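Local coordinates for protein pyocin S5 (Pseudomonas aeruginosa PAO1, PDB 6THK) that is a bacteriocin imported into Pseudomonas aeruginosa, where it probably forms channels that depolarise the cytoplasmic membrane and drain cellular energy, at residues R205-R210 with N281-V286; K217-L222 with Q293-K298; A253-L258 with V286-S291. The protein carries 1 engineered substitution. One frame throughout, in Å; residues are numbered along the deposited sequence.

Contact 1 of 3, residues R205-R210 with N281-V286; sequences RDYRTR and NGELLV
The Y207 ring meets L284 and E283 obliquely, through CD1 and CE1 for the leucine and OH for the glutamate. CE1 of Y207 lies 3.7 Å from L284 CD2. At the far end of the ring Y207 OH comes 3.4 Å from E283 CB, while the E283 carboxylate plane is turned 65° from the ring. With CG anti to the backbone N (chi1 168°), Y207 swings its ring across to the neighbouring helix, where it also stacks with the ring of Y280. The second flat group, the R210 guanidinium, carries CB of D206 over one face, towards the rim. The segments belong to helices 157-212 and 272-338, which run parallel here, 3° apart with axes 10.8 Å from each other; both lie in predicted coiled-coil regions. L284 fits between two residues one turn apart on the facing helix: its CD2 goes to Y207 and its CD1 rests 3.8 Å from R210 CB. Beyond this apolar patch R210 continues to a bridging water, which accepts a hydrogen bond from R210 NH1 at 2.9 Å and donates one to N281 OD1 at 3.3 Å.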
# COMPACT_ATOMS: atom_id res chain seq x y z
N ARG A 205 8.56 21.89 -10.73
CA ARG A 205 7.25 21.61 -11.34
C ARG A 205 6.92 20.12 -11.35
O ARG A 205 5.80 19.76 -10.98
CB ARG A 205 7.19 22.17 -12.76
CG ARG A 205 6.12 23.23 -12.91
CD ARG A 205 6.48 24.24 -13.95
NE ARG A 205 6.67 25.56 -13.35
CZ ARG A 205 7.73 26.33 -13.56
NH1 ARG A 205 8.71 25.93 -14.36
NH2 ARG A 205 7.81 27.52 -12.97
N ASP A 206 7.89 19.26 -11.77
CA ASP A 206 7.75 17.79 -11.83
C ASP A 206 7.60 17.20 -10.43
O ASP A 206 6.80 16.29 -10.23
CB ASP A 206 8.93 17.13 -12.58
CG ASP A 206 8.98 17.39 -14.09
OD1 ASP A 206 7.93 17.72 -14.67
OD2 ASP A 206 10.08 17.22 -14.69
N TYR A 207 8.33 17.76 -9.46
CA TYR A 207 8.31 17.34 -8.07
C TYR A 207 6.97 17.64 -7.39
O TYR A 207 6.43 16.75 -6.74
CB TYR A 207 9.47 17.98 -7.32
CG TYR A 207 9.42 17.87 -5.82
CD1 TYR A 207 9.63 16.65 -5.18
CD2 TYR A 207 9.23 19.00 -5.03
CE1 TYR A 207 9.65 16.56 -3.80
CE2 TYR A 207 9.26 18.92 -3.64
CZ TYR A 207 9.47 17.70 -3.03
OH TYR A 207 9.46 17.61 -1.65
N ARG A 208 6.48 18.86 -7.55
CA ARG A 208 5.23 19.25 -6.93
C ARG A 208 4.10 18.39 -7.45
O ARG A 208 3.24 17.98 -6.69
CB ARG A 208 4.95 20.72 -7.24
CG ARG A 208 4.85 21.60 -6.02
CD ARG A 208 5.37 23.00 -6.31
NE ARG A 208 6.06 23.57 -5.16
CZ ARG A 208 6.57 24.80 -5.13
NH1 ARG A 208 7.19 25.23 -4.04
NH2 ARG A 208 6.48 25.59 -6.19
N THR A 209 4.10 18.13 -8.75
CA THR A 209 3.07 17.30 -9.36
C THR A 209 3.11 15.88 -8.82
O THR A 209 2.08 15.28 -8.54
CB THR A 209 3.17 17.32 -10.91
OG1 THR A 209 3.61 16.05 -11.40
CG2 THR A 209 4.13 18.40 -11.38
N ARG A 210 4.32 15.34 -8.72
CA ARG A 210 4.53 14.00 -8.18
C ARG A 210 4.15 13.93 -6.71
O ARG A 210 3.61 12.93 -6.25
CB ARG A 210 5.97 13.56 -8.40
CG ARG A 210 6.20 12.95 -9.77
CD ARG A 210 7.54 13.34 -10.34
NE ARG A 210 7.55 13.30 -11.79
CZ ARG A 210 8.55 12.83 -12.52
NH1 ARG A 210 9.64 12.36 -11.92
NH2 ARG A 210 8.48 12.83 -13.84
N ASN A 281 13.87 13.51 -5.02
CA ASN A 281 13.57 12.08 -4.98
C ASN A 281 13.63 11.54 -3.55
O ASN A 281 12.76 10.77 -3.16
CB ASN A 281 14.49 11.27 -5.90
CG ASN A 281 14.23 11.40 -7.38
OD1 ASN A 281 13.12 11.76 -7.85
ND2 ASN A 281 15.26 11.12 -8.17
N GLY A 282 14.59 12.03 -2.78
CA GLY A 282 14.73 11.64 -1.40
C GLY A 282 13.52 12.07 -0.60
O GLY A 282 13.05 11.35 0.26
N GLU A 283 13.02 13.27 -0.87
CA GLU A 283 11.83 13.75 -0.18
C GLU A 283 10.64 12.88 -0.54
O GLU A 283 9.85 12.53 0.31
CB GLU A 283 11.53 15.20 -0.57
CG GLU A 283 12.50 16.22 -0.00
CD GLU A 283 12.14 16.66 1.40
OE1 GLU A 283 10.97 17.04 1.62
OE2 GLU A 283 13.02 16.62 2.28
N LEU A 284 10.54 12.55 -1.82
CA LEU A 284 9.46 11.73 -2.36
C LEU A 284 9.45 10.34 -1.77
O LEU A 284 8.40 9.77 -1.53
CB LEU A 284 9.56 11.65 -3.88
CG LEU A 284 9.05 12.85 -4.67
CD1 LEU A 284 8.82 12.47 -6.12
CD2 LEU A 284 7.78 13.40 -4.06
N LEU A 285 10.64 9.79 -1.57
CA LEU A 285 10.81 8.46 -1.00
C LEU A 285 10.29 8.38 0.44
O LEU A 285 9.61 7.41 0.79
CB LEU A 285 12.28 8.00 -1.07
CG LEU A 285 12.81 7.43 -2.39
CD1 LEU A 285 14.24 6.98 -2.25
CD2 LEU A 285 11.99 6.25 -2.86
N VAL A 286 10.58 9.39 1.28
CA VAL A 286 10.13 9.42 2.68
C VAL A 286 8.60 9.46 2.73
O VAL A 286 8.00 8.72 3.50
CB VAL A 286 10.81 10.52 3.55
CG1 VAL A 286 10.98 11.83 2.80
CG2 VAL A 286 10.10 10.75 4.88
O HOH W 1 10.34 11.03 -9.41

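Contact 2 of 3, residues K217-L222 with Q293-K298. With ZN (zinc ion), chain G.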
# COMPACT_ATOMS: atom_id res chain seq x y z
N LYS A 217 -0.23 7.03 -6.49
CA LYS A 217 0.97 6.42 -7.02
C LYS A 217 1.38 5.16 -6.28
O LYS A 217 1.74 4.17 -6.90
CB LYS A 217 2.11 7.43 -7.02
CG LYS A 217 3.46 6.86 -7.42
CD LYS A 217 3.58 6.74 -8.93
CE LYS A 217 4.69 5.78 -9.32
NZ LYS A 217 5.06 5.94 -10.75
N VAL A 218 1.31 5.19 -4.96
CA VAL A 218 1.70 4.03 -4.16
C VAL A 218 0.83 2.83 -4.48
O VAL A 218 1.31 1.72 -4.62
CB VAL A 218 1.64 4.33 -2.65
CG1 VAL A 218 1.89 3.06 -1.86
CG2 VAL A 218 2.66 5.39 -2.29
N GLN A 219 -0.47 3.07 -4.61
CA GLN A 219 -1.45 2.03 -4.97
C GLN A 219 -1.09 1.35 -6.29
O GLN A 219 -1.03 0.12 -6.33
CB GLN A 219 -2.90 2.56 -4.98
CG GLN A 219 -3.97 1.49 -5.32
CD GLN A 219 -3.92 0.30 -4.38
OE1 GLN A 219 -3.46 -0.79 -4.73
NE2 GLN A 219 -4.34 0.51 -3.14
N SER A 220 -0.78 2.16 -7.32
CA SER A 220 -0.38 1.72 -8.66
C SER A 220 0.93 0.93 -8.61
O SER A 220 1.05 -0.10 -9.27
CB SER A 220 -0.24 2.92 -9.60
OG SER A 220 -1.30 3.84 -9.41
N GLU A 221 1.88 1.37 -7.79
CA GLU A 221 3.13 0.65 -7.62
C GLU A 221 2.90 -0.72 -7.00
O GLU A 221 3.50 -1.69 -7.45
CB GLU A 221 4.08 1.45 -6.75
CG GLU A 221 5.02 2.32 -7.54
CD GLU A 221 5.73 3.25 -6.58
OE1 GLU A 221 6.57 2.75 -5.80
OE2 GLU A 221 5.41 4.46 -6.59
N LEU A 222 2.04 -0.79 -5.96
CA LEU A 222 1.72 -2.06 -5.29
C LEU A 222 1.04 -3.05 -6.23
O LEU A 222 1.32 -4.25 -6.17
CB LEU A 222 0.90 -1.85 -4.02
CG LEU A 222 1.65 -1.29 -2.81
CD1 LEU A 222 0.71 -0.78 -1.79
CD2 LEU A 222 2.61 -2.32 -2.20
N GLN A 293 3.80 2.70 5.35
CA GLN A 293 3.78 2.35 6.77
C GLN A 293 2.39 2.50 7.36
O GLN A 293 1.95 1.63 8.12
CB GLN A 293 4.83 3.15 7.54
CG GLN A 293 6.19 2.46 7.56
CD GLN A 293 7.34 3.35 8.00
OE1 GLN A 293 8.44 2.86 8.30
NE2 GLN A 293 7.14 4.67 8.01
N ALA A 294 1.66 3.56 6.95
CA ALA A 294 0.27 3.84 7.36
C ALA A 294 -0.64 2.71 6.90
O ALA A 294 -1.53 2.32 7.66
CB ALA A 294 -0.21 5.17 6.77
N ARG A 295 -0.41 2.19 5.66
CA ARG A 295 -1.11 1.07 5.02
C ARG A 295 -0.86 -0.22 5.80
O ARG A 295 -1.81 -0.96 6.07
CB ARG A 295 -0.59 0.91 3.59
CG ARG A 295 -1.37 -0.04 2.69
CD ARG A 295 -0.90 0.10 1.25
NE ARG A 295 -0.74 1.51 0.86
CZ ARG A 295 -1.53 2.14 -0.00
NH1 ARG A 295 -2.52 1.50 -0.60
NH2 ARG A 295 -1.31 3.42 -0.29
N LEU A 296 0.42 -0.47 6.17
CA LEU A 296 0.85 -1.64 6.94
C LEU A 296 0.15 -1.73 8.30
O LEU A 296 -0.27 -2.82 8.68
CB LEU A 296 2.38 -1.65 7.09
CG LEU A 296 3.04 -2.91 7.69
CD1 LEU A 296 2.60 -4.18 6.98
CD2 LEU A 296 4.55 -2.79 7.64
N VAL A 297 -0.01 -0.59 9.00
CA VAL A 297 -0.69 -0.50 10.30
C VAL A 297 -2.15 -1.00 10.16
O VAL A 297 -2.60 -1.82 10.97
CB VAL A 297 -0.60 0.93 10.91
CG1 VAL A 297 -1.61 1.13 12.04
CG2 VAL A 297 0.81 1.23 11.40
N LYS A 298 -2.86 -0.50 9.11
CA LYS A 298 -4.25 -0.88 8.82
C LYS A 298 -4.31 -2.38 8.52
O LYS A 298 -5.22 -3.05 8.98
CB LYS A 298 -4.84 -0.08 7.64
CG LYS A 298 -4.60 1.43 7.64
CD LYS A 298 -5.58 2.26 8.49
CE LYS A 298 -4.89 3.01 9.62
NZ LYS A 298 -3.80 3.93 9.15
ZN ZN G . 7.10 6.07 -6.65
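Van der Waals contacts join R295 to V218 and L222, whose side chains point at it from successive turns of helix 214-227. CD1 of L222 packs against the aliphatic part of the arginine, 3.6 Å from R295 CD, and also lies over one face of the guanidinium. V218 comes in obliquely, its CG1 3.6 Å from R295 NH2. R295 reaches both because CG stands anti to the backbone N (chi1 -170°) and the chain runs extended until it bends at chi3, which lays the guanidinium beside the two aliphatic residues. This is a steep, widely spaced helix crossing within the long helical region of the toxin: segments 217-222 and 293-298 cross at -68°, their axes 12.6 Å apart, and a single long side chain spans most of that gap. V218 and L222 also touch L292, and R295 packs on V248 of helix 237-267. Among polar groups, the Q219 side chain ends near the guanidinium edge, though the orientation of its amide is uncertain. Within helix 272-338, K298 NZ donates to A294 O at 3.2 Å from above the carbonyl plane. Metal binding occupies another side of helix 214-227, where E221 OE2 holds zinc at 2.3 Å; E288 supplies the other protein ligand.

Contact 3 of 3, residues A253-L258 with V286-S291. With ZN (zinc ion), chain G.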
# COMPACT_ATOMS: atom_id res chain seq x y z
N ALA A 253 11.06 -2.15 2.44
CA ALA A 253 12.44 -2.68 2.41
C ALA A 253 13.25 -2.20 1.20
O ALA A 253 14.44 -1.89 1.34
CB ALA A 253 12.40 -4.20 2.43
N ASP A 254 12.62 -2.15 0.02
CA ASP A 254 13.24 -1.69 -1.21
C ASP A 254 13.40 -0.17 -1.21
O ASP A 254 14.46 0.32 -1.58
CB ASP A 254 12.44 -2.18 -2.43
CG ASP A 254 12.46 -3.69 -2.62
OD1 ASP A 254 12.88 -4.41 -1.68
OD2 ASP A 254 12.07 -4.16 -3.71
N LYS A 255 12.38 0.57 -0.77
CA LYS A 255 12.43 2.04 -0.71
C LYS A 255 13.48 2.59 0.27
O LYS A 255 14.00 3.68 0.05
CB LYS A 255 11.06 2.63 -0.44
CG LYS A 255 10.23 2.68 -1.69
CD LYS A 255 8.84 3.22 -1.46
CE LYS A 255 7.92 2.77 -2.56
NZ LYS A 255 8.49 3.07 -3.90
N LYS A 256 13.76 1.84 1.35
CA LYS A 256 14.77 2.17 2.35
C LYS A 256 16.18 1.94 1.76
O LYS A 256 17.11 2.67 2.09
CB LYS A 256 14.58 1.32 3.62
CG LYS A 256 13.44 1.80 4.52
CD LYS A 256 13.42 1.04 5.83
CE LYS A 256 13.09 1.94 7.00
NZ LYS A 256 11.65 1.92 7.35
N GLN A 257 16.33 0.91 0.88
CA GLN A 257 17.59 0.60 0.19
C GLN A 257 17.87 1.64 -0.88
O GLN A 257 19.03 1.95 -1.13
CB GLN A 257 17.56 -0.80 -0.42
CG GLN A 257 17.88 -1.92 0.58
CD GLN A 257 18.03 -3.29 -0.06
OE1 GLN A 257 17.36 -4.26 0.33
NE2 GLN A 257 18.94 -3.41 -1.02
N LEU A 258 16.80 2.18 -1.51
CA LEU A 258 16.92 3.24 -2.50
C LEU A 258 17.31 4.55 -1.82
O LEU A 258 17.97 5.38 -2.44
CB LEU A 258 15.60 3.44 -3.25
CG LEU A 258 15.22 2.46 -4.36
CD1 LEU A 258 13.94 2.92 -5.03
CD2 LEU A 258 16.32 2.35 -5.40
N VAL A 286 10.58 9.39 1.28
CA VAL A 286 10.13 9.42 2.68
C VAL A 286 8.60 9.46 2.73
O VAL A 286 8.00 8.72 3.50
CB VAL A 286 10.81 10.52 3.55
CG1 VAL A 286 10.98 11.83 2.80
CG2 VAL A 286 10.10 10.75 4.88
N ASP A 287 7.99 10.26 1.84
CA ASP A 287 6.55 10.42 1.69
C ASP A 287 5.89 9.07 1.34
O ASP A 287 4.89 8.71 1.95
CB ASP A 287 6.26 11.49 0.63
CG ASP A 287 6.62 12.92 1.03
OD1 ASP A 287 7.27 13.10 2.09
OD2 ASP A 287 6.28 13.85 0.27
N GLU A 288 6.50 8.32 0.41
CA GLU A 288 6.05 6.99 -0.00
C GLU A 288 6.16 5.99 1.10
O GLU A 288 5.22 5.24 1.32
CB GLU A 288 6.86 6.50 -1.20
CG GLU A 288 6.42 7.16 -2.49
CD GLU A 288 7.07 6.66 -3.76
OE1 GLU A 288 7.95 5.78 -3.67
OE2 GLU A 288 6.72 7.17 -4.84
N ILE A 289 7.31 5.97 1.81
CA ILE A 289 7.55 5.04 2.93
C ILE A 289 6.52 5.26 4.03
O ILE A 289 5.98 4.28 4.56
CB ILE A 289 9.01 5.12 3.47
CG1 ILE A 289 9.99 4.49 2.46
CG2 ILE A 289 9.14 4.44 4.84
CD1 ILE A 289 11.37 5.11 2.39
N ALA A 290 6.22 6.52 4.36
CA ALA A 290 5.24 6.88 5.37
C ALA A 290 3.83 6.45 4.94
O ALA A 290 3.06 5.99 5.78
CB ALA A 290 5.29 8.37 5.66
N SER A 291 3.50 6.58 3.64
CA SER A 291 2.22 6.15 3.09
C SER A 291 2.10 4.63 3.20
O SER A 291 1.04 4.13 3.57
CB SER A 291 2.08 6.56 1.63
OG SER A 291 1.01 5.87 1.02
ZN ZN G . 7.10 6.07 -6.65
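A zinc site between helices is the setting of this contact, which joins the two arms of an antiparallel helical hairpin: helices 237-267 and 272-338 follow each other in the chain, and their segments 253-258 and 286-291 pack at -160°, axes 10.0 Å apart, in a predicted coiled coil. K255 and E288 form the polar half. K255 NZ donates to E288 OE1 at 2.8 Å in a salt bridge that reaches the syn side of the oxygen, though 34° out of the carboxylate plane. The two side chains cross at about a right angle, and the lysine methylenes touch the glutamate at the crossing: K255 CD is 3.8 Å from E288 CB. A bend at chi4 (-51°) turns the ammonium away from the line of its otherwise extended chain. The two E288 oxygens divide their work, OE1 taking the lysine and OE2 binding zinc at 2.1 Å. E221, from helix 214-227, divides its oxygens in the same way, OE2 on the metal and OE1 on K255 NZ. The ammonium is thus shared by both zinc-binding carboxylates, and together with the metal it probably offsets their negative charge in a buried setting. The apolar half is I289, which points at the lysine's base from the next position along helix 272-338. Its CD1 also approaches the backbone of the hairpin's other arm, 3.8 Å from K255 O, while I289 CG1 packs 3.6 Å from K255 CB.

In the fold
Helix 272-338 takes part in all three contacts and meets a different helix in each: 157-212 in contact 1, 214-227 in contact 2 and 237-267 in contact 3. Burial rises from contact 1, at the surface, through contact 2, partly buried, to contact 3, buried. The chemistry differs too: an aromatic-aliphatic patch with a water bridge, an arginine among aliphatic groups, and a salt bridge beside zinc. Contacts 2 and 3 have centres about 10 Å apart and share that metal; E221 OE1 meets K255 NZ at 2.7 Å, linking helices 214-227 and 237-267, while E288 brings in helix 272-338. Contact 1 touches contact 3 through L285 and stays about 6 Å from contact 2 at the nearest atoms.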